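Long-range contacts in long form salivary protein D7L (PDB 6MT7), which binds and sequesters cysteinyl leukotrienes and a thromboxane A2 analogue, so that sand fly saliva counters the host response and platelet aggregation during blood feeding: residues Y4-F12 against F116-F127; T133-S141 against I223-Y231. All coordinates share one frame; numbering follows the deposited sequence.

Interaction 1. Residues Y4-F12 against F116-F127; sequences YPRNADQTF and FYGIKKLSDEWF
The Y117 and W126 rings of F116-F127 converge on the methyl of A8. A8 CB stands over one face of the Y117 ring, 3.8 Å from its centroid and 26° off the normal, a CH-pi contact. In plane at the edge of that ring lies R6 O, and water 1 links R6 O to Y117 OH. The W126 indole turns one face to the start of the helix: A8 N sits over its centre, with N7 CA and D9 N nearer the rim. N7 CB approaches W126 CZ2 to 3.3 Å, the N7 amide lying oblique to the indole. The F127 ring carries W126 CE3 over one face, while D9 CB meets its CZ at 3.8 Å, the D9 carboxylate standing perpendicular to the ring. D9 OD1 is hydrogen-bonded to Y231 OH, and D9 OD2 forms a salt bridge with R166.

What the rings cover is the N-terminus of helix 8-21, closed by a capping box: Q10 N donates to N7 OD1 (2.8 Å), and N7 N donates to Q10 OE1 (2.9 Å). CG of N7 lies between the backbone N and the carbonyl carbon (chi1 69°), which brings OD1 back over the first turn. The segment axes of helices 8-12 and 120-127 approach to 10.3 Å at 128°, within the mainly helical, disulfide-linked odorant-binding-protein fold of the PBP/GOBP family.

Beside the A8 carbonyl, solvent bridges the segments: water 2 donates to A8 O and also bonds S123 OG, and water 3 joins T11 OG1 to Y117 O. T11 CG2 reaches the edge of the F116 ring at CD1 (4.0 Å), and F116 in turn touches the bound Triton fragment.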
loop_
_atom_site.group_PDB
_atom_site.type_symbol
_atom_site.label_atom_id
_atom_site.label_comp_id
_atom_site.label_asym_id
_atom_site.label_seq_id
_atom_site.Cartn_x
_atom_site.Cartn_y
_atom_site.Cartn_z
ATOM N N TYR A 4 6.864 4.888 -9.350
ATOM C CA TYR A 4 8.031 4.817 -8.488
ATOM C C TYR A 4 8.803 6.123 -8.617
ATOM O O TYR A 4 8.808 6.740 -9.687
ATOM C CB TYR A 4 8.922 3.616 -8.858
ATOM C CG TYR A 4 8.172 2.293 -8.832
ATOM C CD1 TYR A 4 8.018 1.580 -7.640
ATOM C CD2 TYR A 4 7.589 1.774 -9.985
ATOM C CE1 TYR A 4 7.325 0.386 -7.605
ATOM C CE2 TYR A 4 6.891 0.579 -9.963
ATOM C CZ TYR A 4 6.761 -0.112 -8.768
ATOM O OH TYR A 4 6.065 -1.298 -8.744
ATOM N N PRO A 5 9.413 6.600 -7.530
ATOM C CA PRO A 5 9.411 5.991 -6.191
ATOM C C PRO A 5 8.073 6.132 -5.472
ATOM O O PRO A 5 7.174 6.831 -5.945
ATOM C CB PRO A 5 10.493 6.777 -5.452
ATOM C CG PRO A 5 10.448 8.144 -6.095
ATOM C CD PRO A 5 10.153 7.874 -7.559
ATOM N N ARG A 6 7.961 5.460 -4.333
ATOM C CA ARG A 6 6.760 5.537 -3.510
ATOM C C ARG A 6 6.836 6.751 -2.599
ATOM O O ARG A 6 7.893 7.056 -2.040
ATOM C CB ARG A 6 6.611 4.261 -2.680
ATOM C CG ARG A 6 6.734 2.970 -3.486
ATOM C CD ARG A 6 5.713 2.877 -4.617
ATOM N NE ARG A 6 4.338 2.810 -4.110
ATOM C CZ ARG A 6 3.268 3.140 -4.827
ATOM N NH1 ARG A 6 3.409 3.579 -6.079
ATOM N NH2 ARG A 6 2.046 3.033 -4.295
ATOM N N ASN A 7 5.713 7.460 -2.457
ATOM C CA ASN A 7 5.727 8.663 -1.645
ATOM C C ASN A 7 5.335 8.316 -0.207
ATOM O O ASN A 7 5.045 7.165 0.118
ATOM C CB ASN A 7 4.845 9.754 -2.286
ATOM C CG ASN A 7 3.360 9.431 -2.257
ATOM O OD1 ASN A 7 2.854 8.849 -1.303
ATOM N ND2 ASN A 7 2.646 9.835 -3.309
ATOM N N ALA A 8 5.331 9.321 0.677
ATOM C CA ALA A 8 5.138 9.041 2.101
ATOM C C ALA A 8 3.713 8.602 2.425
ATOM O O ALA A 8 3.488 7.923 3.436
ATOM C CB ALA A 8 5.501 10.271 2.935
ATOM N N ASP A 9 2.736 9.026 1.628
ATOM C CA ASP A 9 1.378 8.521 1.807
ATOM C C ASP A 9 1.281 7.074 1.346
ATOM O O ASP A 9 0.595 6.249 1.971
ATOM C CB ASP A 9 0.395 9.397 1.027
ATOM C CG ASP A 9 -1.032 8.858 1.060
ATOM O OD1 ASP A 9 -1.639 8.896 2.144
ATOM O OD2 ASP A 9 -1.536 8.406 0.006
ATOM N N GLN A 10 1.962 6.752 0.251
ATOM C CA GLN A 10 1.888 5.404 -0.298
ATOM C C GLN A 10 2.614 4.403 0.590
ATOM O O GLN A 10 2.191 3.246 0.701
ATOM C CB GLN A 10 2.468 5.397 -1.710
ATOM C CG GLN A 10 1.591 6.151 -2.712
ATOM C CD GLN A 10 2.303 6.430 -4.021
ATOM O OE1 GLN A 10 3.535 6.567 -4.068
ATOM N NE2 GLN A 10 1.531 6.508 -5.097
ATOM N N THR A 11 3.727 4.815 1.209
ATOM C CA THR A 11 4.396 3.908 2.135
ATOM C C THR A 11 3.587 3.769 3.413
ATOM O O THR A 11 3.415 2.657 3.922
ATOM C CB THR A 11 5.821 4.386 2.447
ATOM O OG1 THR A 11 5.772 5.667 3.080
ATOM C CG2 THR A 11 6.656 4.489 1.156
ATOM N N PHE A 12 3.062 4.886 3.931
ATOM C CA PHE A 12 2.221 4.829 5.126
ATOM C C PHE A 12 1.034 3.893 4.917
ATOM O O PHE A 12 0.721 3.058 5.780
ATOM C CB PHE A 12 1.741 6.241 5.469
ATOM C CG PHE A 12 1.083 6.364 6.811
ATOM C CD1 PHE A 12 1.692 5.883 7.954
ATOM C CD2 PHE A 12 -0.151 7.000 6.925
ATOM C CE1 PHE A 12 1.070 6.021 9.197
ATOM C CE2 PHE A 12 -0.766 7.143 8.150
ATOM C CZ PHE A 12 -0.157 6.654 9.289
ATOM N N PHE A 116 11.988 5.082 3.031
ATOM C CA PHE A 116 10.568 4.775 2.954
ATOM C C PHE A 116 9.735 5.627 3.899
ATOM O O PHE A 116 8.621 5.230 4.258
ATOM C CB PHE A 116 10.341 3.283 3.205
ATOM C CG PHE A 116 10.795 2.427 2.056
ATOM C CD1 PHE A 116 9.936 2.144 1.002
ATOM C CD2 PHE A 116 12.106 1.978 1.991
ATOM C CE1 PHE A 116 10.365 1.386 -0.077
ATOM C CE2 PHE A 116 12.539 1.221 0.918
ATOM C CZ PHE A 116 11.670 0.924 -0.111
ATOM N N TYR A 117 10.255 6.794 4.290
ATOM C CA TYR A 117 9.517 7.784 5.083
ATOM C C TYR A 117 9.019 7.197 6.399
ATOM O O TYR A 117 7.929 7.530 6.867
ATOM C CB TYR A 117 8.345 8.370 4.288
ATOM C CG TYR A 117 8.756 9.059 3.001
ATOM C CD1 TYR A 117 9.283 10.343 3.018
ATOM C CD2 TYR A 117 8.616 8.426 1.779
ATOM C CE1 TYR A 117 9.657 10.974 1.846
ATOM C CE2 TYR A 117 8.985 9.044 0.604
ATOM C CZ TYR A 117 9.496 10.322 0.642
ATOM O OH TYR A 117 9.866 10.931 -0.537
ATOM N N GLY A 118 9.838 6.343 7.010
ATOM C CA GLY A 118 9.499 5.704 8.263
ATOM C C GLY A 118 9.992 6.465 9.476
ATOM O O GLY A 118 10.084 5.913 10.574
ATOM N N ILE A 119 10.312 7.741 9.281
ATOM C CA ILE A 119 10.718 8.642 10.352
ATOM C C ILE A 119 9.706 9.777 10.394
ATOM O O ILE A 119 9.376 10.349 9.351
ATOM C CB ILE A 119 12.144 9.174 10.128
ATOM C CG1 ILE A 119 13.146 8.019 10.207
ATOM C CG2 ILE A 119 12.492 10.252 11.146
ATOM C CD1 ILE A 119 14.420 8.264 9.443
ATOM N N LYS A 120 9.205 10.087 11.594
ATOM C CA LYS A 120 8.103 11.039 11.717
ATOM C C LYS A 120 8.447 12.379 11.079
ATOM O O LYS A 120 7.637 12.950 10.340
ATOM C CB LYS A 120 7.734 11.222 13.190
ATOM C CG LYS A 120 6.685 12.286 13.435
ATOM C CD LYS A 120 6.485 12.512 14.928
ATOM C CE LYS A 120 5.696 13.779 15.198
ATOM N NZ LYS A 120 4.295 13.663 14.710
ATOM N N LYS A 121 9.654 12.895 11.341
ATOM C CA LYS A 121 10.024 14.196 10.790
ATOM C C LYS A 121 9.999 14.179 9.266
ATOM O O LYS A 121 9.478 15.108 8.639
ATOM C CB LYS A 121 11.400 14.617 11.301
ATOM C CG LYS A 121 11.864 15.969 10.755
ATOM C CD LYS A 121 13.156 16.434 11.414
ATOM C CE LYS A 121 13.523 17.849 10.982
ATOM N NZ LYS A 121 14.033 17.896 9.586
ATOM N N LEU A 122 10.542 13.118 8.652
ATOM C CA LEU A 122 10.606 13.034 7.195
ATOM C C LEU A 122 9.225 12.855 6.577
ATOM O O LEU A 122 8.933 13.421 5.517
ATOM C CB LEU A 122 11.518 11.878 6.787
ATOM C CG LEU A 122 12.959 12.028 7.270
ATOM C CD1 LEU A 122 13.823 10.898 6.745
ATOM C CD2 LEU A 122 13.509 13.388 6.838
ATOM N N SER A 123 8.375 12.042 7.205
ATOM C CA SER A 123 7.000 11.899 6.736
ATOM C C SER A 123 6.237 13.217 6.867
ATOM O O SER A 123 5.599 13.678 5.914
ATOM C CB SER A 123 6.299 10.797 7.528
ATOM O OG SER A 123 4.950 10.661 7.118
ATOM N N ASP A 124 6.286 13.829 8.052
ATOM C CA ASP A 124 5.617 15.112 8.266
ATOM C C ASP A 124 6.041 16.139 7.228
ATOM O O ASP A 124 5.205 16.879 6.698
ATOM C CB ASP A 124 5.924 15.641 9.667
ATOM C CG ASP A 124 5.256 14.840 10.767
ATOM O OD1 ASP A 124 4.573 13.833 10.479
ATOM O OD2 ASP A 124 5.422 15.227 11.942
ATOM N N GLU A 125 7.343 16.207 6.935
ATOM C CA GLU A 125 7.825 17.159 5.941
ATOM C C GLU A 125 7.241 16.863 4.570
ATOM O O GLU A 125 6.790 17.779 3.876
ATOM C CB GLU A 125 9.354 17.154 5.889
ATOM C CG GLU A 125 9.992 17.720 7.152
ATOM C CD GLU A 125 11.507 17.697 7.119
ATOM O OE1 GLU A 125 12.079 17.042 6.218
ATOM O OE2 GLU A 125 12.124 18.318 8.016
ATOM N N TRP A 126 7.218 15.589 4.169
ATOM C CA TRP A 126 6.616 15.247 2.886
ATOM C C TRP A 126 5.165 15.724 2.820
ATOM O O TRP A 126 4.741 16.313 1.821
ATOM C CB TRP A 126 6.692 13.731 2.631
ATOM C CG TRP A 126 6.246 13.402 1.242
ATOM C CD1 TRP A 126 7.034 13.303 0.125
ATOM C CD2 TRP A 126 4.895 13.208 0.794
ATOM N NE1 TRP A 126 6.259 13.040 -0.980
ATOM C CE2 TRP A 126 4.943 12.988 -0.596
ATOM C CE3 TRP A 126 3.651 13.209 1.436
ATOM C CZ2 TRP A 126 3.792 12.750 -1.359
ATOM C CZ3 TRP A 126 2.506 12.971 0.674
ATOM C CH2 TRP A 126 2.590 12.740 -0.702
ATOM N N PHE A 127 4.382 15.465 3.877
ATOM C CA PHE A 127 2.957 15.808 3.835
ATOM C C PHE A 127 2.738 17.314 3.822
ATOM O O PHE A 127 1.858 17.813 3.103
ATOM C CB PHE A 127 2.217 15.190 5.021
ATOM C CG PHE A 127 1.760 13.781 4.772
ATOM C CD1 PHE A 127 0.586 13.530 4.077
ATOM C CD2 PHE A 127 2.515 12.714 5.209
ATOM C CE1 PHE A 127 0.172 12.233 3.829
ATOM C CE2 PHE A 127 2.102 11.418 4.968
ATOM C CZ PHE A 127 0.927 11.181 4.287
HETATM O O HOH W 1 9.377 9.550 -2.911
HETATM O O HOH W 2 4.789 8.110 5.736
HETATM O O HOH W 3 5.751 5.755 5.852
#

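Interaction 2. Residues T133-S141 against I223-Y231; sequences TKPKGTKIS and ILDNQSPTY
D225 takes two bonds from S141: S141 OG donates to the syn lone pair of D225 OD2 at 2.6 Å, and S141 N donates to D225 OD1 at 2.8 Å. CG of D225, anti to its own backbone N (chi1 -169°), carries the carboxylate to the first turn of helix 140-144. Next to it, I140 N donates to S228 OG (2.8 Å, 165° at the hydrogen), and that hydroxyl donates onward to D225 O.

The ammonium of K134 is gathered in by oxygens: S228 O (2.9 Å), T138 O, P135 O and water 4 all lie within bonding distance of NZ and share its three protons. Bends at chi3 and chi4 curl the chain back to this position, with NZ over the Y231 ring face, 5.0 Å from the centroid. G137 N, within the type II turn P135-T138, donates to P229 O (2.7 Å).

K139 CG lies alongside P229 CG, and I140 CD1 presses tightly on S228 CB at 3.4 Å.

A carboxylate accepting from the first turn of a helix, and a lysine surrounded by carbonyl oxygens, would each probably be favoured electrostatically, consistent with a polar anchorage of the chain's C-terminal end.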
loop_
_atom_site.group_PDB
_atom_site.type_symbol
_atom_site.label_atom_id
_atom_site.label_comp_id
_atom_site.label_asym_id
_atom_site.label_seq_id
_atom_site.Cartn_x
_atom_site.Cartn_y
_atom_site.Cartn_z
ATOM N N THR A 133 -2.219 15.891 -1.408
ATOM C CA THR A 133 -2.417 14.521 -0.943
ATOM C C THR A 133 -3.130 14.557 0.401
ATOM O O THR A 133 -2.846 15.426 1.236
ATOM C CB THR A 133 -1.066 13.795 -0.804
ATOM O OG1 THR A 133 -0.448 13.684 -2.087
ATOM C CG2 THR A 133 -1.236 12.400 -0.214
ATOM N N LYS A 134 -4.051 13.613 0.608
ATOM C CA LYS A 134 -4.832 13.526 1.835
ATOM C C LYS A 134 -3.925 13.598 3.067
ATOM O O LYS A 134 -3.045 12.737 3.236
ATOM C CB LYS A 134 -5.642 12.228 1.876
ATOM C CG LYS A 134 -6.498 12.102 3.126
ATOM C CD LYS A 134 -6.941 10.669 3.378
ATOM C CE LYS A 134 -5.858 9.879 4.098
ATOM N NZ LYS A 134 -5.708 10.350 5.518
ATOM N N PRO A 135 -4.105 14.587 3.935
ATOM C CA PRO A 135 -3.245 14.683 5.119
ATOM C C PRO A 135 -3.558 13.591 6.124
ATOM O O PRO A 135 -4.672 13.055 6.183
ATOM C CB PRO A 135 -3.569 16.071 5.689
ATOM C CG PRO A 135 -4.915 16.399 5.169
ATOM C CD PRO A 135 -5.067 15.702 3.842
ATOM N N LYS A 136 -2.540 13.241 6.905
ATOM C CA LYS A 136 -2.768 12.440 8.095
ATOM C C LYS A 136 -3.746 13.154 9.014
ATOM O O LYS A 136 -3.641 14.366 9.238
ATOM C CB LYS A 136 -1.455 12.194 8.830
ATOM C CG LYS A 136 -0.540 11.181 8.168
ATOM C CD LYS A 136 0.579 10.820 9.127
ATOM C CE LYS A 136 1.563 9.867 8.505
ATOM N NZ LYS A 136 2.619 9.515 9.496
ATOM N N GLY A 137 -4.702 12.394 9.544
ATOM C CA GLY A 137 -5.714 12.914 10.434
ATOM C C GLY A 137 -7.012 13.276 9.753
ATOM O O GLY A 137 -7.994 13.576 10.444
ATOM N N THR A 138 -7.045 13.252 8.425
ATOM C CA THR A 138 -8.208 13.645 7.642
ATOM C C THR A 138 -8.819 12.418 6.976
ATOM O O THR A 138 -8.096 11.573 6.435
ATOM C CB THR A 138 -7.815 14.678 6.586
ATOM O OG1 THR A 138 -7.389 15.882 7.242
ATOM C CG2 THR A 138 -8.989 15.000 5.661
ATOM N N LYS A 139 -10.147 12.326 7.016
ATOM C CA LYS A 139 -10.837 11.210 6.383
ATOM C C LYS A 139 -10.824 11.347 4.866
ATOM O O LYS A 139 -10.841 12.450 4.313
ATOM C CB LYS A 139 -12.283 11.118 6.871
ATOM C CG LYS A 139 -12.415 10.717 8.326
ATOM C CD LYS A 139 -13.757 10.054 8.610
ATOM C CE LYS A 139 -14.916 10.958 8.252
ATOM N NZ LYS A 139 -16.216 10.376 8.702
ATOM N N ILE A 140 -10.809 10.193 4.190
ATOM C CA ILE A 140 -10.894 10.170 2.733
ATOM C C ILE A 140 -12.122 10.936 2.254
ATOM O O ILE A 140 -12.039 11.752 1.329
ATOM C CB ILE A 140 -10.907 8.713 2.232
ATOM C CG1 ILE A 140 -9.504 8.117 2.378
ATOM C CG2 ILE A 140 -11.397 8.654 0.789
ATOM C CD1 ILE A 140 -9.441 6.616 2.226
ATOM N N SER A 141 -13.278 10.695 2.879
ATOM C CA SER A 141 -14.491 11.371 2.415
ATOM C C SER A 141 -14.341 12.883 2.519
ATOM O O SER A 141 -14.688 13.614 1.585
ATOM C CB SER A 141 -15.722 10.918 3.209
ATOM O OG SER A 141 -15.535 11.015 4.610
ATOM N N ILE A 223 -16.217 1.483 6.354
ATOM C CA ILE A 223 -15.199 1.075 7.316
ATOM C C ILE A 223 -13.828 1.608 6.909
ATOM O O ILE A 223 -13.075 2.118 7.747
ATOM C CB ILE A 223 -15.204 -0.457 7.471
ATOM C CG1 ILE A 223 -16.510 -0.921 8.125
ATOM C CG2 ILE A 223 -13.997 -0.922 8.287
ATOM C CD1 ILE A 223 -16.672 -2.415 8.157
ATOM N N LEU A 224 -13.480 1.514 5.620
ATOM C CA LEU A 224 -12.226 2.110 5.168
ATOM C C LEU A 224 -12.203 3.612 5.425
ATOM O O LEU A 224 -11.170 4.167 5.815
ATOM C CB LEU A 224 -11.999 1.843 3.681
ATOM C CG LEU A 224 -11.576 0.440 3.266
ATOM C CD1 LEU A 224 -11.291 0.417 1.756
ATOM C CD2 LEU A 224 -10.372 -0.051 4.077
ATOM N N ASP A 225 -13.324 4.293 5.188
ATOM C CA ASP A 225 -13.342 5.731 5.422
ATOM C C ASP A 225 -13.149 6.037 6.902
ATOM O O ASP A 225 -12.394 6.951 7.260
ATOM C CB ASP A 225 -14.641 6.333 4.896
ATOM C CG ASP A 225 -14.611 7.843 4.870
ATOM O OD1 ASP A 225 -13.576 8.415 4.459
ATOM O OD2 ASP A 225 -15.624 8.463 5.263
ATOM N N ASN A 226 -13.804 5.260 7.772
ATOM C CA ASN A 226 -13.663 5.437 9.213
ATOM C C ASN A 226 -12.233 5.171 9.676
ATOM O O ASN A 226 -11.737 5.849 10.589
ATOM C CB ASN A 226 -14.669 4.524 9.916
ATOM C CG ASN A 226 -14.449 4.426 11.407
ATOM O OD1 ASN A 226 -13.639 3.623 11.880
ATOM N ND2 ASN A 226 -15.198 5.221 12.164
ATOM N N GLN A 227 -11.539 4.227 9.032
ATOM C CA GLN A 227 -10.140 3.951 9.343
ATOM C C GLN A 227 -9.176 4.941 8.716
ATOM O O GLN A 227 -7.997 4.939 9.085
ATOM C CB GLN A 227 -9.746 2.555 8.862
ATOM C CG GLN A 227 -10.430 1.424 9.585
ATOM C CD GLN A 227 -10.153 0.089 8.938
ATOM O OE1 GLN A 227 -9.579 0.014 7.842
ATOM N NE2 GLN A 227 -10.561 -0.978 9.605
ATOM N N SER A 228 -9.637 5.772 7.782
ATOM C CA SER A 228 -8.729 6.497 6.897
ATOM C C SER A 228 -7.956 7.678 7.485
ATOM O O SER A 228 -6.976 8.098 6.858
ATOM C CB SER A 228 -9.497 6.980 5.656
ATOM O OG SER A 228 -10.396 8.053 5.930
ATOM N N PRO A 229 -8.329 8.275 8.631
ATOM C CA PRO A 229 -7.498 9.390 9.118
ATOM C C PRO A 229 -6.029 9.020 9.265
ATOM O O PRO A 229 -5.160 9.819 8.896
ATOM C CB PRO A 229 -8.150 9.750 10.456
ATOM C CG PRO A 229 -9.580 9.413 10.247
ATOM C CD PRO A 229 -9.533 8.119 9.475
ATOM N N THR A 230 -5.724 7.818 9.771
ATOM C CA THR A 230 -4.362 7.289 9.761
ATOM C C THR A 230 -4.283 5.940 9.053
ATOM O O THR A 230 -3.333 5.186 9.279
ATOM C CB THR A 230 -3.812 7.152 11.183
ATOM O OG1 THR A 230 -4.595 6.193 11.906
ATOM C CG2 THR A 230 -3.835 8.492 11.903
ATOM N N TYR A 231 -5.256 5.639 8.198
ATOM C CA TYR A 231 -5.400 4.333 7.550
ATOM C C TYR A 231 -5.522 3.214 8.595
ATOM O O TYR A 231 -5.670 2.041 8.232
ATOM C CB TYR A 231 -4.233 4.037 6.609
ATOM C CG TYR A 231 -4.147 4.957 5.418
ATOM C CD1 TYR A 231 -5.263 5.203 4.616
ATOM C CD2 TYR A 231 -2.947 5.567 5.082
ATOM C CE1 TYR A 231 -5.191 6.052 3.527
ATOM C CE2 TYR A 231 -2.856 6.412 3.995
ATOM C CZ TYR A 231 -3.975 6.653 3.220
ATOM O OH TYR A 231 -3.883 7.494 2.136
HETATM O O HOH W 4 -3.598 8.675 6.399
#

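How the interactions relate
The two contacts lie in series along the chain, interaction 1 closing at F127 before interaction 2 opens at T133, and their centres are 16 Å apart. Helix 120-128 supplies one side of interaction 1, and helix 140-144 follows it directly in interaction 2. They meet physically: D9 OD1 and Y231 OH are 2.6 Å apart, a probable hydrogen bond, while F127 CE1 packs on K134 O and W126 CH2 on T133 OG1. The C-terminal residues thus reach the start of helix 8-21. The side chain of K136, by similarity a leukotriene and thromboxane site, lies about 7 Å from the bound Triton fragment that F116 of interaction 1 touches, so the junction probably adjoins the lipid pocket.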